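Local atomic coordinates of aminotransferase class I and II (Streptococcus suis 89/1591, PDB entry 3OP7), a protein that probably catalyses the transfer of amino groups, using pyridoxal phosphate held as a Schiff base on a lysine, as other class I and II aminotransferases do. Residues Pro66-Ser71 and Glu82-Thr87; Gln74-Val79 and Trp233-His238; Val204-Glu209 and Gly214-Ser219; Ile229-Val234 and Leu261-Ala266. One frame throughout, in Å; residues are numbered along the deposited sequence. Where two conformers were deposited one is given.

Contact 1: residues Pro66-Ser71 and Glu82-Thr87; sequences PAFKKS and EQILQT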
loop_
_atom_site.group_PDB
_atom_site.type_symbol
_atom_site.label_atom_id
_atom_site.label_comp_id
_atom_site.label_asym_id
_atom_site.label_seq_id
_atom_site.Cartn_x
_atom_site.Cartn_y
_atom_site.Cartn_z
ATOM N N PRO A 66 15.015 -12.567 -4.196
ATOM C CA PRO A 66 15.413 -13.191 -5.462
ATOM C C PRO A 66 14.591 -14.440 -5.764
ATOM O O PRO A 66 14.265 -14.727 -6.939
ATOM C CB PRO A 66 16.893 -13.503 -5.218
ATOM C CG PRO A 66 17.328 -12.448 -4.247
ATOM C CD PRO A 66 16.177 -12.289 -3.332
ATOM N N ALA A 67 14.231 -15.184 -4.724
ATOM C CA ALA A 67 13.409 -16.400 -4.914
ATOM C C ALA A 67 11.996 -16.022 -5.382
ATOM O O ALA A 67 11.442 -16.653 -6.259
ATOM C CB ALA A 67 13.339 -17.226 -3.613
ATOM N N PHE A 68 11.435 -14.976 -4.777
ATOM C CA PHE A 68 10.137 -14.432 -5.219
ATOM C C PHE A 68 10.176 -14.033 -6.699
ATOM O O PHE A 68 9.356 -14.463 -7.506
ATOM C CB PHE A 68 9.740 -13.236 -4.353
ATOM C CG PHE A 68 8.504 -12.563 -4.808
ATOM C CD1 PHE A 68 7.268 -13.050 -4.427
ATOM C CD2 PHE A 68 8.571 -11.421 -5.597
ATOM C CE1 PHE A 68 6.096 -12.404 -4.845
ATOM C CE2 PHE A 68 7.370 -10.763 -6.061
ATOM C CZ PHE A 68 6.141 -11.265 -5.674
ATOM N N LYS A 69 11.173 -13.227 -7.069
ATOM C CA LYS A 69 11.260 -12.770 -8.451
ATOM C C LYS A 69 11.444 -13.907 -9.412
ATOM O O LYS A 69 10.793 -13.929 -10.456
ATOM C CB LYS A 69 12.372 -11.717 -8.653
ATOM C CG LYS A 69 12.114 -10.416 -7.979
ATOM C CD LYS A 69 13.284 -9.478 -8.364
ATOM C CE LYS A 69 13.090 -8.117 -7.822
ATOM N NZ LYS A 69 14.157 -7.146 -8.350
ATOM N N LYS A 70 12.317 -14.847 -9.092
ATOM C CA LYS A 70 12.528 -16.008 -9.981
ATOM C C LYS A 70 11.268 -16.871 -10.105
ATOM O O LYS A 70 10.871 -17.201 -11.222
ATOM C CB LYS A 70 13.660 -16.889 -9.483
ATOM C CG LYS A 70 14.025 -18.073 -10.387
ATOM C CD LYS A 70 14.540 -17.599 -11.732
ATOM C CE LYS A 70 15.072 -18.732 -12.569
ATOM N NZ LYS A 70 15.566 -18.275 -13.916
ATOM N N SER A 71 10.656 -17.225 -8.980
ATOM C CA SER A 71 9.487 -18.121 -8.996
ATOM C C SER A 71 8.330 -17.471 -9.764
ATOM O O SER A 71 7.693 -18.138 -10.552
ATOM C CB SER A 71 9.021 -18.472 -7.591
ATOM O OG SER A 71 9.988 -19.268 -6.904
ATOM N N GLU A 82 14.152 -9.895 -13.497
ATOM C CA GLU A 82 14.302 -8.438 -13.439
ATOM C C GLU A 82 13.042 -7.663 -13.872
ATOM O O GLU A 82 12.920 -6.470 -13.616
ATOM C CB GLU A 82 15.515 -7.977 -14.283
ATOM C CG GLU A 82 15.279 -8.208 -15.821
ATOM C CD GLU A 82 16.542 -8.120 -16.715
ATOM O OE1 GLU A 82 17.171 -7.046 -16.767
ATOM O OE2 GLU A 82 16.861 -9.107 -17.420
ATOM N N GLN A 83 12.091 -8.337 -14.509
ATOM C CA GLN A 83 10.844 -7.726 -14.935
ATOM C C GLN A 83 9.742 -7.785 -13.843
ATOM O O GLN A 83 8.598 -7.366 -14.093
ATOM C CB GLN A 83 10.340 -8.432 -16.182
ATOM C CG GLN A 83 11.231 -8.257 -17.435
ATOM C CD GLN A 83 10.719 -9.054 -18.591
ATOM O OE1 GLN A 83 11.319 -10.064 -18.978
ATOM N NE2 GLN A 83 9.591 -8.626 -19.166
ATOM N N ILE A 84 10.087 -8.263 -12.635
ATOM C CA ILE A 84 9.091 -8.489 -11.560
ATOM C C ILE A 84 9.322 -7.528 -10.441
ATOM O O ILE A 84 10.464 -7.440 -9.944
ATOM C CB ILE A 84 9.186 -9.925 -10.998
ATOM C CG1 ILE A 84 9.066 -10.973 -12.125
ATOM C CG2 ILE A 84 8.100 -10.184 -9.933
ATOM C CD1 ILE A 84 7.747 -10.887 -13.038
ATOM N N LEU A 85 8.270 -6.821 -10.033
ATOM C CA LEU A 85 8.287 -6.004 -8.841
ATOM C C LEU A 85 7.214 -6.481 -7.870
ATOM O O LEU A 85 6.031 -6.502 -8.185
ATOM C CB LEU A 85 8.063 -4.514 -9.128
ATOM C CG LEU A 85 9.091 -3.811 -9.998
ATOM C CD1 LEU A 85 8.599 -2.395 -10.295
ATOM C CD2 LEU A 85 10.459 -3.797 -9.282
ATOM N N GLN A 86 7.638 -6.780 -6.641
ATOM C CA GLN A 86 6.709 -7.112 -5.566
ATOM C C GLN A 86 5.913 -5.902 -5.132
ATOM O O GLN A 86 6.462 -4.779 -5.022
ATOM C CB GLN A 86 7.484 -7.639 -4.356
ATOM C CG GLN A 86 6.632 -8.317 -3.303
ATOM C CD GLN A 86 7.509 -9.018 -2.302
ATOM O OE1 GLN A 86 8.104 -8.372 -1.475
ATOM N NE2 GLN A 86 7.631 -10.313 -2.407
ATOM N N THR A 87 4.641 -6.147 -4.797
ATOM C CA THR A 87 3.763 -5.114 -4.310
ATOM C C THR A 87 2.897 -5.592 -3.150
ATOM O O THR A 87 2.838 -6.825 -2.868
ATOM C CB THR A 87 2.851 -4.649 -5.460
ATOM O OG1 THR A 87 2.087 -5.779 -5.914
ATOM C CG2 THR A 87 3.670 -4.004 -6.612
HETATM O O HOH W 1 12.841 -6.271 -10.666
#
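Gln86 lays its amide end over one face of the Phe68 ring. Gln86 NE2 stands 3.2 Å above the plane of the Phe68 ring, over its centre. Gln86 CG also sits over this face, 4.1 Å from the Phe68 ring centroid, in a CH-pi contact. The ring and the amide plane are turned 65° apart, so the amide is tilted rather than stacked. The Gln86 chain runs extended beyond CG, which carries NE2 across the ring. Phe68 meets Ile84 as well: its CE2 lies 4.0 Å from Ile84 CG2, an oblique apolar touch. On the other flank of the contact the aliphatic part of Lys69 passes Ile84, with Lys69 CE 3.4 Å from Ile84 O. The lysine chain is extended and reaches a water at its tip. That water accepts from Lys69 NZ at 2.8 Å and donates to Ile84 O at 2.7 Å and Glu82 O at 3.0 Å. Here helix 66-73 packs on strand 84-87, an outermost strand of the mixed sheet in the large domain of this aminotransferase fold. The axes of helix 66-71 and strand 84-87 are 8.5 Å apart at closest approach, with 118° between their directions. In the second shell, Asp260 of helix 257-268 takes a hydrogen bond from Gln86 NE2 through OD1. It therefore holds the amide that covers Phe68. Glu63 OE1 forms a salt bridge with Lys69 NZ and gives the ammonium a second partner beside the water. Phe68 also touches Trp233 of the adjacent strand 232-235 and Leu267 of helix 257-268.

Contact 2: residues Gln74-Val79 and Trp233-His238; sequences QLYTGV and WVAANH. With EDO (1,2-ethanediol), chain K.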
loop_
_atom_site.group_PDB
_atom_site.type_symbol
_atom_site.label_atom_id
_atom_site.label_comp_id
_atom_site.label_asym_id
_atom_site.label_seq_id
_atom_site.Cartn_x
_atom_site.Cartn_y
_atom_site.Cartn_z
ATOM N N GLN A 74 8.899 -17.526 -13.510
ATOM C CA GLN A 74 8.733 -18.874 -14.011
ATOM C C GLN A 74 7.257 -19.244 -14.271
ATOM O O GLN A 74 6.968 -20.242 -14.950
ATOM C CB GLN A 74 9.374 -19.880 -13.060
ATOM C CG GLN A 74 10.898 -19.902 -13.113
ATOM C CD GLN A 74 11.504 -20.821 -12.061
ATOM O OE1 GLN A 74 11.032 -20.893 -10.917
ATOM N NE2 GLN A 74 12.563 -21.514 -12.435
ATOM N N LEU A 75 6.332 -18.449 -13.747
ATOM C CA LEU A 75 4.887 -18.661 -14.026
ATOM C C LEU A 75 4.537 -18.277 -15.475
ATOM O O LEU A 75 3.487 -18.650 -15.966
ATOM C CB LEU A 75 4.009 -17.866 -13.056
ATOM C CG LEU A 75 4.155 -18.159 -11.551
ATOM C CD1 LEU A 75 3.418 -17.145 -10.711
ATOM C CD2 LEU A 75 3.673 -19.597 -11.241
ATOM N N TYR A 76 5.420 -17.546 -16.135
ATOM C CA TYR A 76 5.220 -17.044 -17.480
ATOM C C TYR A 76 6.195 -17.648 -18.441
ATOM O O TYR A 76 7.224 -18.205 -18.016
ATOM C CB TYR A 76 5.496 -15.546 -17.507
ATOM C CG TYR A 76 4.651 -14.744 -16.563
ATOM C CD1 TYR A 76 5.068 -14.523 -15.252
ATOM C CD2 TYR A 76 3.434 -14.217 -16.961
ATOM C CE1 TYR A 76 4.305 -13.770 -14.365
ATOM C CE2 TYR A 76 2.646 -13.472 -16.076
ATOM C CZ TYR A 76 3.084 -13.239 -14.762
ATOM O OH TYR A 76 2.268 -12.511 -13.900
ATOM N N THR A 77 5.915 -17.501 -19.728
ATOM C CA THR A 77 6.919 -17.758 -20.745
ATOM C C THR A 77 7.539 -16.430 -21.128
ATOM O O THR A 77 6.847 -15.407 -21.218
ATOM C CB THR A 77 6.326 -18.437 -22.008
ATOM O OG1 THR A 77 5.258 -17.632 -22.526
ATOM C CG2 THR A 77 5.830 -19.820 -21.667
ATOM N N GLY A 78 8.848 -16.432 -21.325
ATOM C CA GLY A 78 9.549 -15.252 -21.828
ATOM C C GLY A 78 9.620 -14.049 -20.898
ATOM O O GLY A 78 9.717 -12.912 -21.370
ATOM N N VAL A 79 9.593 -14.283 -19.584
ATOM C CA VAL A 79 9.713 -13.192 -18.590
ATOM C C VAL A 79 10.896 -13.447 -17.654
ATOM O O VAL A 79 10.993 -14.497 -17.031
ATOM C CB VAL A 79 8.429 -13.005 -17.752
ATOM C CG1 VAL A 79 8.601 -11.891 -16.696
ATOM C CG2 VAL A 79 7.204 -12.735 -18.683
ATOM N N TRP A 233 2.347 -8.658 -7.507
ATOM C CA TRP A 233 3.436 -8.164 -8.319
ATOM C C TRP A 233 2.931 -7.502 -9.582
ATOM O O TRP A 233 1.786 -7.699 -10.007
ATOM C CB TRP A 233 4.370 -9.317 -8.708
ATOM C CG TRP A 233 3.744 -10.443 -9.485
ATOM C CD1 TRP A 233 3.622 -10.521 -10.867
ATOM C CD2 TRP A 233 3.125 -11.644 -8.979
ATOM N NE1 TRP A 233 3.017 -11.704 -11.220
ATOM C CE2 TRP A 233 2.719 -12.406 -10.088
ATOM C CE3 TRP A 233 2.899 -12.164 -7.696
ATOM C CZ2 TRP A 233 2.086 -13.639 -9.942
ATOM C CZ3 TRP A 233 2.293 -13.382 -7.566
ATOM C CH2 TRP A 233 1.888 -14.093 -8.679
ATOM N N VAL A 234 3.837 -6.719 -10.163
ATOM C CA VAL A 234 3.739 -6.308 -11.549
ATOM C C VAL A 234 4.815 -7.015 -12.377
ATOM O O VAL A 234 5.985 -7.103 -11.924
ATOM C CB VAL A 234 3.974 -4.791 -11.668
ATOM C CG1 VAL A 234 3.799 -4.327 -13.120
ATOM C CG2 VAL A 234 3.077 -4.044 -10.694
ATOM N N ALA A 235 4.425 -7.491 -13.558
ATOM C CA ALA A 235 5.341 -8.006 -14.544
ATOM C C ALA A 235 5.226 -7.080 -15.742
ATOM O O ALA A 235 4.144 -6.854 -16.235
ATOM C CB ALA A 235 5.022 -9.441 -14.936
ATOM N N ALA A 236 6.332 -6.515 -16.202
ATOM C CA ALA A 236 6.274 -5.581 -17.329
ATOM C C ALA A 236 7.588 -5.622 -18.103
ATOM O O ALA A 236 8.555 -6.251 -17.666
ATOM C CB ALA A 236 6.007 -4.176 -16.820
ATOM N N ASN A 237 7.643 -4.952 -19.254
ATOM C CA ASN A 237 8.954 -4.818 -19.929
ATOM C C ASN A 237 9.981 -4.052 -19.100
ATOM O O ASN A 237 9.654 -3.394 -18.107
ATOM C CB ASN A 237 8.853 -4.273 -21.350
ATOM C CG ASN A 237 8.442 -2.810 -21.416
ATOM O OD1 ASN A 237 8.899 -1.982 -20.621
ATOM N ND2 ASN A 237 7.672 -2.459 -22.469
ATOM N N HIS A 238 11.245 -4.128 -19.526
ATOM C CA HIS A 238 12.348 -3.498 -18.755
ATOM C C HIS A 238 12.151 -2.000 -18.602
ATOM O O HIS A 238 12.440 -1.430 -17.546
ATOM C CB HIS A 238 13.708 -3.758 -19.434
ATOM C CG HIS A 238 14.875 -3.130 -18.728
ATOM N ND1 HIS A 238 15.369 -3.604 -17.531
ATOM C CD2 HIS A 238 15.645 -2.064 -19.054
ATOM C CE1 HIS A 238 16.398 -2.864 -17.155
ATOM N NE2 HIS A 238 16.582 -1.920 -18.057
HETATM C C1 EDO K . 2.561 -19.008 -22.920
HETATM O O1 EDO K . 2.872 -18.304 -24.135
HETATM C C2 EDO K . 1.047 -19.046 -22.708
HETATM O O2 EDO K . 0.645 -19.019 -21.325
#
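Trp233 gives its indole N-H to the hydroxyl of Tyr76. Trp233 NE1 lies 2.9 Å from Tyr76 OH and the bond is nearly straight, 174° at the hydrogen. Tyr76 OH lies only 4° out of the indole plane. Trp233 NE1 in turn lies near the plane of the tyrosine ring, so the two aromatic groups meet edge to edge through this bond. Trp233 CG stands between the backbone N and the carbonyl carbon, chi1 59°, and the indole reaches from the strand to the loop 74-79. Its benzene part meets Leu75: Trp233 CZ2 is 3.8 Å from Leu75 CD1, and the two side chains cross at about a right angle. The buried indole nitrogen is thus satisfied, while CZ2 and CH2 of the benzene part lie against the Leu75 methyl CD1. Two residues on, Ala235 points its methyl toward the same tyrosine. Ala235 CB is 4.3 Å from Tyr76 CZ, in a looser and oblique touch. Near the end of the segment Asn237 is the N-cap of helix 238-244, with OD1 accepting from Val240 N. The contact fastens the loop after helix 66-73 to strand 232-235 of the main sheet. That strand runs antiparallel to both its neighbours, 84-87 and 214-219. Tyr76 also rests on Ile208 and Glu209 of the short helix 207-210, and Val79 touches Ile84 of strand 84-87.

Contact 3: residues Val204-Glu209 and Gly214-Ser219; sequences VPSIIE and GIAVNS. With EDO (1,2-ethanediol), chain K.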
loop_
_atom_site.group_PDB
_atom_site.type_symbol
_atom_site.label_atom_id
_atom_site.label_comp_id
_atom_site.label_asym_id
_atom_site.label_seq_id
_atom_site.Cartn_x
_atom_site.Cartn_y
_atom_site.Cartn_z
ATOM N N VAL A 204 -5.435 -19.265 -22.000
ATOM C CA VAL A 204 -5.497 -17.906 -21.528
ATOM C C VAL A 204 -4.105 -17.435 -21.123
ATOM O O VAL A 204 -3.743 -17.459 -19.929
ATOM C CB VAL A 204 -6.519 -17.709 -20.379
ATOM C CG1 VAL A 204 -6.739 -16.269 -20.118
ATOM C CG2 VAL A 204 -7.863 -18.252 -20.727
ATOM N N PRO A 205 -3.337 -16.926 -22.105
ATOM C CA PRO A 205 -2.045 -16.368 -21.789
ATOM C C PRO A 205 -2.195 -15.086 -20.988
ATOM O O PRO A 205 -3.240 -14.418 -21.042
ATOM C CB PRO A 205 -1.448 -16.063 -23.171
ATOM C CG PRO A 205 -2.647 -15.836 -24.063
ATOM C CD PRO A 205 -3.637 -16.825 -23.552
ATOM N N SER A 206 -1.157 -14.764 -20.234
ATOM C CA SER A 206 -0.987 -13.417 -19.659
ATOM C C SER A 206 -0.787 -12.397 -20.774
ATOM O O SER A 206 -0.209 -12.703 -21.825
ATOM C CB SER A 206 0.210 -13.382 -18.727
ATOM O OG SER A 206 0.446 -12.049 -18.260
ATOM N N ILE A 207 -1.243 -11.180 -20.528
ATOM C CA ILE A 207 -0.998 -10.073 -21.456
ATOM C C ILE A 207 0.450 -9.951 -21.829
ATOM O O ILE A 207 0.795 -9.709 -22.972
ATOM C CB ILE A 207 -1.587 -8.707 -20.951
ATOM C CG1 ILE A 207 -1.805 -7.752 -22.119
ATOM C CG2 ILE A 207 -0.773 -8.013 -19.827
ATOM C CD1 ILE A 207 -2.777 -8.238 -23.217
ATOM N N ILE A 208 1.333 -10.128 -20.856
ATOM C CA ILE A 208 2.746 -9.983 -21.152
ATOM C C ILE A 208 3.339 -11.111 -22.020
ATOM O O ILE A 208 4.419 -10.942 -22.587
ATOM C CB ILE A 208 3.520 -9.852 -19.844
ATOM C CG1 ILE A 208 4.862 -9.159 -20.101
ATOM C CG2 ILE A 208 3.592 -11.208 -19.158
ATOM C CD1 ILE A 208 5.678 -8.890 -18.846
ATOM N N GLU A 209 2.619 -12.221 -22.174
ATOM C CA GLU A 209 3.017 -13.309 -23.076
ATOM C C GLU A 209 2.571 -13.070 -24.527
ATOM O O GLU A 209 3.017 -13.797 -25.453
ATOM C CB GLU A 209 2.468 -14.654 -22.550
ATOM C CG GLU A 209 3.099 -15.075 -21.214
ATOM C CD GLU A 209 2.430 -16.255 -20.542
ATOM O OE1 GLU A 209 1.180 -16.390 -20.525
ATOM O OE2 GLU A 209 3.181 -17.051 -19.944
ATOM N N GLY A 214 2.404 -5.169 -22.672
ATOM C CA GLY A 214 1.440 -5.712 -21.738
ATOM C C GLY A 214 2.042 -5.611 -20.342
ATOM O O GLY A 214 3.219 -5.947 -20.171
ATOM N N ILE A 215 1.227 -5.189 -19.381
ATOM C CA ILE A 215 1.647 -4.965 -17.973
ATOM C C ILE A 215 0.718 -5.892 -17.181
ATOM O O ILE A 215 -0.511 -5.686 -17.177
ATOM C CB ILE A 215 1.481 -3.509 -17.517
ATOM C CG1 ILE A 215 2.318 -2.558 -18.379
ATOM C CG2 ILE A 215 1.832 -3.363 -15.994
ATOM C CD1 ILE A 215 2.017 -1.087 -18.127
ATOM N N ALA A 216 1.285 -6.971 -16.631
ATOM C CA ALA A 216 0.546 -7.976 -15.878
ATOM C C ALA A 216 0.563 -7.681 -14.399
ATOM O O ALA A 216 1.633 -7.414 -13.846
ATOM C CB ALA A 216 1.140 -9.363 -16.129
ATOM N N VAL A 217 -0.623 -7.681 -13.793
ATOM C CA VAL A 217 -0.771 -7.497 -12.369
ATOM C C VAL A 217 -1.331 -8.803 -11.845
ATOM O O VAL A 217 -2.259 -9.415 -12.414
ATOM C CB VAL A 217 -1.661 -6.279 -12.015
ATOM C CG1 VAL A 217 -2.261 -6.397 -10.594
ATOM C CG2 VAL A 217 -0.857 -4.969 -12.163
ATOM N N ASN A 218 -0.752 -9.290 -10.749
ATOM C CA ASN A 218 -1.248 -10.527 -10.175
ATOM C C ASN A 218 -0.958 -10.545 -8.667
ATOM O O ASN A 218 -0.372 -9.612 -8.120
ATOM C CB ASN A 218 -0.647 -11.736 -10.891
ATOM C CG ASN A 218 -1.600 -12.978 -10.938
ATOM O OD1 ASN A 218 -2.318 -13.262 -9.971
ATOM N ND2 ASN A 218 -1.624 -13.713 -12.089
ATOM N N SER A 219 -1.421 -11.596 -8.007
ATOM C CA SER A 219 -1.136 -11.739 -6.569
ATOM C C SER A 219 -1.429 -13.125 -6.045
ATOM O O SER A 219 -1.942 -13.979 -6.755
ATOM C CB SER A 219 -1.884 -10.727 -5.764
ATOM O OG SER A 219 -3.179 -11.096 -5.472
HETATM C C1 EDO K . 2.561 -19.008 -22.920
HETATM O O1 EDO K . 2.872 -18.304 -24.135
HETATM C C2 EDO K . 1.047 -19.046 -22.708
HETATM O O2 EDO K . 0.645 -19.019 -21.325
#
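Ile207 turns its CG2 methyl onto the backbone of strand 214-219, with Ile207 CG2 3.5 Å from Ile215 N. The contact belongs to the beta-alpha-beta unit made by strand 189-193, the short, weakly bonded helix 207-210 and strand 214-219, part of the large-domain sheet of this aminotransferase. Ile207 has CG1 anti to its own N, chi1 -158°, which sets CG2 between the backbone N and the carbonyl carbon and against the strand. Ile207 CG2 also lies 3.7 Å from Gly214 CA. Here the backbones come close: Ile208 CA and Gly214 CA, 4.5 Å apart, are the nearest such pair between the segments. Ile208 has the same first torsion but uses its other branch: Ile208 CG1 packs 3.6 Å from Gly214 O. Its CG2 makes a looser touch with the methyl of Ala216. That methyl also meets the hydroxyl of Ser206, with Ser206 OG 3.5 Å from Ala216 CB. Ser206 is the N-cap of the helix and forms a capping box with Glu209. In it, Ser206 OG accepts a weak bond from Ile208 N. Glu194 OE1 is also hydrogen-bonded to Ser206 OG. Further along the strand, Ser219 OG bonds to the phosphate of the pyridoxal-lysine at position 222, so the far end of this strand borders the cofactor. Glu209 OE2 accepts from Thr77 N, while a bound ethanediol, probably from the crystallisation liquor, donates through O2 to Glu209 OE1. The other half of the capping box ends on that same oxygen: Ser206 N donates a hydrogen bond to Glu209 OE1 at 2.9 Å, on its anti side and 27° out of the carboxylate plane.

Contact 4: residues Ile229-Val234 and Leu261-Ala266; sequences IRIGWV and LVAQLA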
loop_
_atom_site.group_PDB
_atom_site.type_symbol
_atom_site.label_atom_id
_atom_site.label_comp_id
_atom_site.label_asym_id
_atom_site.label_seq_id
_atom_site.Cartn_x
_atom_site.Cartn_y
_atom_site.Cartn_z
ATOM N N ILE A 229 -1.208 -12.110 3.559
ATOM C CA ILE A 229 0.185 -11.665 3.459
ATOM C C ILE A 229 0.352 -10.399 2.591
ATOM O O ILE A 229 1.429 -9.786 2.574
ATOM C CB ILE A 229 1.141 -12.783 2.988
ATOM C CG1 ILE A 229 0.830 -13.243 1.547
ATOM C CG2 ILE A 229 1.113 -13.949 4.000
ATOM C CD1 ILE A 229 1.776 -14.350 0.991
ATOM N N ARG A 230 -0.691 -9.981 1.864
ATOM C CA ARG A 230 -0.665 -8.782 1.055
ATOM C C ARG A 230 0.575 -8.793 0.082
ATOM O O ARG A 230 1.443 -7.916 0.141
ATOM C CB ARG A 230 -0.712 -7.493 1.912
ATOM C CG ARG A 230 -1.703 -7.445 3.031
ATOM C CD ARG A 230 -3.151 -7.670 2.652
ATOM N NE ARG A 230 -3.603 -6.795 1.597
ATOM C CZ ARG A 230 -3.991 -7.170 0.389
ATOM N NH1 ARG A 230 -4.094 -8.446 0.073
ATOM N NH2 ARG A 230 -4.373 -6.245 -0.485
ATOM N N ILE A 231 0.641 -9.802 -0.771
ATOM C CA ILE A 231 1.716 -9.949 -1.758
ATOM C C ILE A 231 1.136 -10.109 -3.156
ATOM O O ILE A 231 0.438 -11.056 -3.450
ATOM C CB ILE A 231 2.649 -11.146 -1.478
ATOM C CG1 ILE A 231 3.379 -10.993 -0.141
ATOM C CG2 ILE A 231 3.620 -11.412 -2.647
ATOM C CD1 ILE A 231 4.514 -9.943 -0.170
ATOM N N GLY A 232 1.528 -9.162 -3.993
ATOM C CA GLY A 232 1.289 -9.176 -5.401
ATOM C C GLY A 232 2.526 -8.817 -6.194
ATOM O O GLY A 232 3.639 -8.713 -5.621
ATOM N N TRP A 233 2.347 -8.658 -7.507
ATOM C CA TRP A 233 3.436 -8.164 -8.319
ATOM C C TRP A 233 2.931 -7.502 -9.582
ATOM O O TRP A 233 1.786 -7.699 -10.007
ATOM C CB TRP A 233 4.370 -9.317 -8.708
ATOM C CG TRP A 233 3.744 -10.443 -9.485
ATOM C CD1 TRP A 233 3.622 -10.521 -10.867
ATOM C CD2 TRP A 233 3.125 -11.644 -8.979
ATOM N NE1 TRP A 233 3.017 -11.704 -11.220
ATOM C CE2 TRP A 233 2.719 -12.406 -10.088
ATOM C CE3 TRP A 233 2.899 -12.164 -7.696
ATOM C CZ2 TRP A 233 2.086 -13.639 -9.942
ATOM C CZ3 TRP A 233 2.293 -13.382 -7.566
ATOM C CH2 TRP A 233 1.888 -14.093 -8.679
ATOM N N VAL A 234 3.837 -6.719 -10.163
ATOM C CA VAL A 234 3.739 -6.308 -11.549
ATOM C C VAL A 234 4.815 -7.015 -12.377
ATOM O O VAL A 234 5.985 -7.103 -11.924
ATOM C CB VAL A 234 3.974 -4.791 -11.668
ATOM C CG1 VAL A 234 3.799 -4.327 -13.120
ATOM C CG2 VAL A 234 3.077 -4.044 -10.694
ATOM N N LEU A 261 8.553 -13.910 2.761
ATOM C CA LEU A 261 9.006 -15.265 3.142
ATOM C C LEU A 261 7.918 -16.295 2.851
ATOM O O LEU A 261 8.194 -17.359 2.267
ATOM C CB LEU A 261 9.355 -15.308 4.625
ATOM C CG LEU A 261 10.713 -15.713 5.178
ATOM C CD1 LEU A 261 10.469 -16.549 6.418
ATOM C CD2 LEU A 261 11.695 -16.414 4.177
ATOM N N VAL A 262 6.686 -15.993 3.259
ATOM C CA VAL A 262 5.556 -16.889 2.976
ATOM C C VAL A 262 5.335 -16.964 1.474
ATOM O O VAL A 262 5.093 -18.056 0.944
ATOM C CB VAL A 262 4.249 -16.467 3.694
ATOM C CG1 VAL A 262 3.067 -17.361 3.278
ATOM C CG2 VAL A 262 4.466 -16.468 5.231
ATOM N N ALA A 263 5.480 -15.836 0.781
ATOM C CA ALA A 263 5.260 -15.843 -0.684
ATOM C C ALA A 263 6.279 -16.774 -1.362
ATOM O O ALA A 263 5.924 -17.470 -2.276
ATOM C CB ALA A 263 5.368 -14.415 -1.268
ATOM N N GLN A 264 7.541 -16.744 -0.906
ATOM C CA GLN A 264 8.590 -17.594 -1.484
ATOM C C GLN A 264 8.145 -19.079 -1.366
ATOM O O GLN A 264 8.253 -19.868 -2.298
ATOM C CB GLN A 264 9.908 -17.425 -0.735
ATOM C CG GLN A 264 10.644 -16.101 -0.958
ATOM C CD GLN A 264 11.942 -16.025 -0.180
ATOM O OE1 GLN A 264 12.775 -16.941 -0.229
ATOM N NE2 GLN A 264 12.104 -14.966 0.566
ATOM N N LEU A 265 7.733 -19.446 -0.156
ATOM C CA LEU A 265 7.248 -20.812 0.119
ATOM C C LEU A 265 6.032 -21.190 -0.738
ATOM O O LEU A 265 6.002 -22.287 -1.345
ATOM C CB LEU A 265 6.936 -20.946 1.609
ATOM C CG LEU A 265 6.436 -22.307 2.099
ATOM C CD1 LEU A 265 7.442 -23.436 1.777
ATOM C CD2 LEU A 265 6.193 -22.208 3.612
ATOM N N ALA A 266 5.018 -20.328 -0.799
ATOM C CA ALA A 266 3.825 -20.593 -1.598
ATOM C C ALA A 266 4.155 -20.736 -3.070
ATOM O O ALA A 266 3.698 -21.685 -3.742
ATOM C CB ALA A 266 2.755 -19.493 -1.392
#
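Ile231 and Ile229 present two apolar bumps to helix 257-268, where Ala263 offers a shallow place for both. Ile231 CG2 sits 3.7 Å from Ala263 CB, the closest approach between these segments. Its CG1 lies a little farther from the same methyl. Beside the Ala263 methyl, Ile229 also reaches the helix backbone. Ile229 CD1 lies 4.0 Å from Ala263 N and 4.2 Å from Ala263 CB. It fits between Ala263 and the neighbouring bump, Val262. Both branches of Ile229 grip that valine, with Ile229 CG2 and CD1 each 4.0 Å from Val262 CG1. The fork explains this: Ile229 CG1 stands between its backbone N and carbonyl carbon, chi1 65°, and the chain then runs extended to CD1. The Ile229 and Val262 side chains lean past each other at a slant. The contact is apolar throughout and its four residues are buried. It joins the chain leading into strand 232-235 to helix 257-268. Between the two isoleucines Arg230 takes another course: NH1 bonds to the phosphate of the pyridoxal-lysine at position 222, and NE and NH2 bond to carbonyl oxygens of Cys254 and Met252 of the second subunit. Around the apolar patch, Phe68 of helix 66-73 touches Ile231, Leu37 of helix 34-41 touches Val262, and Leu220, two residues before the cofactor lysine, touches Ala263.

From the N terminus, contact 1 closes first, a short loop between helix 66-73 and strand 84-87. Contact 2 opens inside that loop, at 74-79, and closes much later at 233-238, so contacts 1 and 2 cross. Contact 3 is nested within the long loop of contact 2 and closes a tight connection from 204-209 to 214-219. Contact 4 opens on 229-234, sharing Trp233 and Val234 with contact 2, and closes on helix 257-268. Strand 232-235, between 84-87 and 214-219, is the element the contacts share or adjoin. Probable backbone hydrogen bonds join it to these neighbours, Leu85 O with Val234 N and Ala216 O with Ala235 N. Contacts 1 and 4 add helices 66-73 and 257-268.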